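Long-range contacts in transcriptional regulator (NtrC family) (Aquifex aeolicus, PDB 3DZD), which probably activates sigma54-dependent transcription, as an NtrC-family response regulator whose AAA+ ATPase domain binds ADP in this inactive-state structure: residues K39-F44 with K67-D72; V231-Q236 with T270-E275. All blocks are in the same frame, centred on the assembly; numbering follows the deposited sequence.

Contact 1. Residues K39-F44 with K67-D72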
# COMPACT_ATOMS: atom_id res chain seq x y z
N LYS A 39 -28.50 18.13 3.09
CA LYS A 39 -28.12 16.75 3.37
C LYS A 39 -26.62 16.48 3.28
O LYS A 39 -26.09 15.65 4.02
CB LYS A 39 -28.93 15.79 2.49
CG LYS A 39 -30.30 15.51 3.07
CD LYS A 39 -31.29 15.01 2.04
CE LYS A 39 -32.59 14.64 2.73
NZ LYS A 39 -33.69 14.48 1.77
N ILE A 40 -25.93 17.20 2.40
CA ILE A 40 -24.49 17.00 2.22
C ILE A 40 -23.72 17.43 3.48
O ILE A 40 -22.86 16.70 3.97
CB ILE A 40 -23.98 17.76 0.97
CG1 ILE A 40 -24.55 17.11 -0.29
CG2 ILE A 40 -22.47 17.79 0.93
CD1 ILE A 40 -24.23 17.86 -1.56
N LYS A 41 -24.05 18.61 4.00
CA LYS A 41 -23.39 19.15 5.18
C LYS A 41 -23.74 18.34 6.42
O LYS A 41 -23.01 18.32 7.41
CB LYS A 41 -23.79 20.62 5.39
CG LYS A 41 -23.32 21.56 4.29
CD LYS A 41 -24.21 22.79 4.18
CE LYS A 41 -24.11 23.66 5.42
NZ LYS A 41 -25.02 24.84 5.36
N GLU A 42 -24.88 17.66 6.34
CA GLU A 42 -25.44 16.92 7.46
C GLU A 42 -24.85 15.51 7.55
O GLU A 42 -24.57 15.01 8.65
CB GLU A 42 -26.96 16.85 7.27
CG GLU A 42 -27.74 16.29 8.44
CD GLU A 42 -29.23 16.22 8.15
OE1 GLU A 42 -29.61 15.75 7.05
OE2 GLU A 42 -30.03 16.64 9.01
N LEU A 43 -24.65 14.89 6.40
CA LEU A 43 -24.25 13.49 6.35
C LEU A 43 -23.36 13.20 5.14
O LEU A 43 -23.50 13.83 4.09
CB LEU A 43 -25.50 12.60 6.35
CG LEU A 43 -25.44 11.18 5.80
CD1 LEU A 43 -24.54 10.28 6.65
CD2 LEU A 43 -26.85 10.60 5.73
N PHE A 44 -22.43 12.28 5.30
CA PHE A 44 -21.50 11.98 4.22
C PHE A 44 -22.01 10.89 3.27
O PHE A 44 -22.27 9.76 3.68
CB PHE A 44 -20.13 11.58 4.76
CG PHE A 44 -19.16 11.18 3.68
CD1 PHE A 44 -18.59 12.14 2.86
CD2 PHE A 44 -18.85 9.85 3.47
CE1 PHE A 44 -17.72 11.78 1.86
CE2 PHE A 44 -17.98 9.49 2.46
CZ PHE A 44 -17.41 10.46 1.66
N LYS A 67 -17.32 19.71 -3.94
CA LYS A 67 -15.86 19.75 -3.85
C LYS A 67 -15.43 20.44 -2.56
O LYS A 67 -14.36 20.15 -2.02
CB LYS A 67 -15.30 20.51 -5.06
CG LYS A 67 -13.80 20.73 -5.03
CD LYS A 67 -13.39 21.88 -5.95
CE LYS A 67 -14.06 21.78 -7.32
NZ LYS A 67 -13.68 20.53 -8.04
N GLU A 68 -16.27 21.33 -2.07
CA GLU A 68 -15.94 22.15 -0.91
C GLU A 68 -16.31 21.49 0.41
O GLU A 68 -15.53 21.49 1.36
CB GLU A 68 -16.63 23.51 -1.01
CG GLU A 68 -16.12 24.52 -0.01
CD GLU A 68 -14.64 24.78 -0.16
OE1 GLU A 68 -14.21 25.08 -1.30
OE2 GLU A 68 -13.91 24.70 0.85
N ASN A 69 -17.51 20.92 0.47
CA ASN A 69 -18.07 20.43 1.72
C ASN A 69 -18.16 18.91 1.84
O ASN A 69 -18.67 18.39 2.84
CB ASN A 69 -19.44 21.07 1.95
CG ASN A 69 -19.47 22.54 1.59
OD1 ASN A 69 -18.43 23.20 1.56
ND2 ASN A 69 -20.66 23.06 1.31
N SER A 70 -17.67 18.20 0.83
CA SER A 70 -17.65 16.73 0.86
C SER A 70 -16.64 16.20 -0.16
O SER A 70 -17.01 15.48 -1.09
CB SER A 70 -19.05 16.18 0.57
OG SER A 70 -19.23 14.91 1.17
N PRO A 71 -15.36 16.55 0.03
CA PRO A 71 -14.27 16.35 -0.94
C PRO A 71 -14.07 14.89 -1.32
O PRO A 71 -13.54 14.62 -2.39
CB PRO A 71 -13.04 16.86 -0.19
CG PRO A 71 -13.57 17.68 0.94
CD PRO A 71 -14.85 17.04 1.32
N ASP A 72 -14.47 13.98 -0.45
CA ASP A 72 -14.30 12.56 -0.71
C ASP A 72 -15.45 11.96 -1.52
O ASP A 72 -15.34 10.84 -2.02
CB ASP A 72 -14.12 11.79 0.61
CG ASP A 72 -12.83 12.15 1.32
OD1 ASP A 72 -11.74 11.93 0.75
OD2 ASP A 72 -12.91 12.64 2.47
O HOH W 1 -21.73 13.96 1.80

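Contact 2. Residues V231-Q236 with T270-E275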
# COMPACT_ATOMS: atom_id res chain seq x y z
N VAL A 231 23.34 -4.30 -6.18
CA VAL A 231 23.30 -4.78 -7.55
C VAL A 231 24.56 -5.56 -7.90
O VAL A 231 24.55 -6.39 -8.80
CB VAL A 231 23.09 -3.61 -8.56
CG1 VAL A 231 24.28 -2.65 -8.54
CG2 VAL A 231 22.84 -4.15 -9.97
N GLY A 232 25.65 -5.30 -7.19
CA GLY A 232 26.90 -6.01 -7.44
C GLY A 232 26.83 -7.52 -7.21
O GLY A 232 27.68 -8.26 -7.68
N GLU A 233 25.80 -7.97 -6.49
CA GLU A 233 25.65 -9.39 -6.17
C GLU A 233 24.85 -10.18 -7.20
O GLU A 233 24.51 -11.33 -6.96
CB GLU A 233 25.00 -9.57 -4.80
CG GLU A 233 25.78 -8.99 -3.66
CD GLU A 233 27.16 -9.61 -3.49
OE1 GLU A 233 27.46 -10.61 -4.18
OE2 GLU A 233 27.94 -9.09 -2.66
N LEU A 234 24.54 -9.56 -8.33
CA LEU A 234 23.74 -10.22 -9.36
C LEU A 234 24.58 -11.16 -10.21
O LEU A 234 25.69 -10.80 -10.62
CB LEU A 234 23.09 -9.19 -10.29
CG LEU A 234 21.89 -8.39 -9.81
CD1 LEU A 234 21.47 -7.40 -10.88
CD2 LEU A 234 20.74 -9.31 -9.45
N ASP A 235 24.05 -12.35 -10.48
CA ASP A 235 24.66 -13.29 -11.42
C ASP A 235 25.02 -12.55 -12.70
O ASP A 235 24.32 -11.62 -13.10
CB ASP A 235 23.69 -14.42 -11.76
CG ASP A 235 23.30 -15.26 -10.55
OD1 ASP A 235 23.72 -14.91 -9.42
OD2 ASP A 235 22.58 -16.26 -10.72
N GLN A 236 26.10 -12.96 -13.35
CA GLN A 236 26.47 -12.32 -14.61
C GLN A 236 25.48 -12.71 -15.70
O GLN A 236 25.53 -12.20 -16.82
CB GLN A 236 27.90 -12.65 -15.01
CG GLN A 236 28.46 -11.71 -16.06
CD GLN A 236 29.84 -11.18 -15.71
OE1 GLN A 236 30.39 -11.53 -14.67
NE2 GLN A 236 30.38 -10.32 -16.56
N THR A 270 25.26 -0.00 -3.99
CA THR A 270 26.35 -0.95 -3.86
C THR A 270 27.26 -0.54 -2.70
O THR A 270 27.36 0.64 -2.36
CB THR A 270 27.16 -1.04 -5.18
OG1 THR A 270 28.14 -2.07 -5.09
CG2 THR A 270 27.85 0.29 -5.48
N ASN A 271 27.91 -1.52 -2.07
CA ASN A 271 28.95 -1.21 -1.09
C ASN A 271 30.29 -1.68 -1.62
O ASN A 271 31.22 -1.91 -0.86
CB ASN A 271 28.65 -1.82 0.28
CG ASN A 271 28.93 -3.32 0.33
OD1 ASN A 271 28.85 -4.01 -0.68
ND2 ASN A 271 29.25 -3.82 1.52
N LYS A 272 30.36 -1.84 -2.94
CA LYS A 272 31.58 -2.21 -3.65
C LYS A 272 32.04 -1.05 -4.50
O LYS A 272 31.29 -0.11 -4.75
CB LYS A 272 31.32 -3.40 -4.57
CG LYS A 272 30.73 -4.62 -3.89
CD LYS A 272 30.74 -5.81 -4.84
CE LYS A 272 29.81 -6.91 -4.36
NZ LYS A 272 29.94 -7.14 -2.90
N ASN A 273 33.29 -1.09 -4.94
CA ASN A 273 33.73 -0.14 -5.95
C ASN A 273 33.55 -0.80 -7.30
O ASN A 273 34.43 -1.53 -7.76
CB ASN A 273 35.19 0.25 -5.74
CG ASN A 273 35.67 1.26 -6.76
OD1 ASN A 273 35.20 1.29 -7.90
ND2 ASN A 273 36.62 2.10 -6.36
N LEU A 274 32.41 -0.55 -7.94
CA LEU A 274 32.03 -1.30 -9.13
C LEU A 274 32.98 -1.13 -10.29
O LEU A 274 33.11 -2.03 -11.12
CB LEU A 274 30.61 -0.97 -9.56
CG LEU A 274 29.53 -1.68 -8.76
CD1 LEU A 274 28.17 -1.29 -9.32
CD2 LEU A 274 29.72 -3.19 -8.82
N GLU A 275 33.64 0.02 -10.38
CA GLU A 275 34.66 0.19 -11.40
C GLU A 275 35.75 -0.86 -11.26
O GLU A 275 36.34 -1.30 -12.25
CB GLU A 275 35.25 1.59 -11.33
CG GLU A 275 34.58 2.59 -12.25
CD GLU A 275 35.21 3.97 -12.15
OE1 GLU A 275 35.81 4.42 -13.14
OE2 GLU A 275 35.11 4.58 -11.06

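Contact 1. Residues K39-F44 with K67-D72
With CG anti to its backbone N (chi1 177°), F44 reaches its ring across to the chain that follows helix 62-69, although its CB does not set out in that direction. S70 also holds its OG anti to the backbone N (chi1 -153°), and I40 does the same with its CG2 branch, so that methyl and ring both come to S70, at the ends of the two helices. The setting is a CheY-like receiver domain, a parallel five-stranded sheet of order 2-1-3-4-5. Helices 33-42 and 62-69 end side by side here, before the chain turns into strands 47-51 and 74-79. Their backbones come close at K41 and N69, whose CA atoms are 6.5 Å apart.

On the inner side, I40 lays CG2 against S70 CB at 3.8 Å, and the I40 side chain also touches F62, F65 and I66 of helix 62-69. It thus continues the hydrophobic seam between the helices as far as their last turns. At the ring, S70 OG lies near the plane of F44, at its edge, 3.3 Å from CD1. Further round, F44 CZ meets D72 CB at 3.7 Å, so it is the methylene that touches the ring; the carboxylate plane is turned 78° from it.

The polar links run through a water and through residues outside the segments. S70 OG is hydrogen-bonded to S73 OG. Q258 of the second subunit, from its sigma-54 interaction domain, packs on F44 and hydrogen-bonds to I40 O, so this corner of the receiver abuts the partner's ATPase domain in the inactive-state dimer. L43, the first residue past helix 33-42, turns its carbonyl to a water that donates to L43 O at 2.9 Å and is hydrogen-bonded to S70 OG at 2.7 Å.

Contact 2. Residues V231-Q236 with T270-E275
Two hydrogen bonds grip T270 OG1, the best-held polar atom here: one from the backbone N of K272, the other to E230 OE1. The first, 3.1 Å from K272 N to T270 OG1 with an angle of 155° at the hydrogen, closes an ST turn. E230 also takes the N-H of N271 on its OE2, so both carboxylate oxygens tie the end of strand 225-229 to that of strand 265-270. E230, just after its strand, is probably the Walker B glutamate and N271 the sensor 1 asparagine, as in other AAA+ ATPases.

Beyond them, K272 swings its ammonium to E233 through a bend at its last torsion (chi4 -43°). K272 NZ stands 2.8 Å from E233 OE2 in a salt bridge, approaching from above the carboxylate plane, 47° out of it. K272 CE passes 4.2 Å from G232 C, so the lysine lies over the 3-10 turn 231-233. Below the charges, V231 CG1 and L274 CD1 touch at 4.2 Å, their side chains crossing nearly at right angles. This apolar pair is backed by helix 285-291, through L291 and Y288, while T270 leans on strand 155-158.

Overall arrangement
The two contacts share no helix or strand and stand on opposite sides of the chain's centre, with their own centres about 54 Å apart. Contact 1 belongs to the receiver domain and joins two helix ends; contact 2 belongs to the ATPase domain and joins the chain at and just past the ends of two adjacent strands of its sheet. Both are partly buried, but the second subunit lies within reach of most of contact 1 and of only three residues of contact 2. Their chemistry follows their place: 39-44 and 67-72 meet through an aliphatic seam, an aromatic edge and a bridging water, whereas 231-236 and 270-275 set a direct salt bridge above apolar packing, beside strand ends held by a carboxylate.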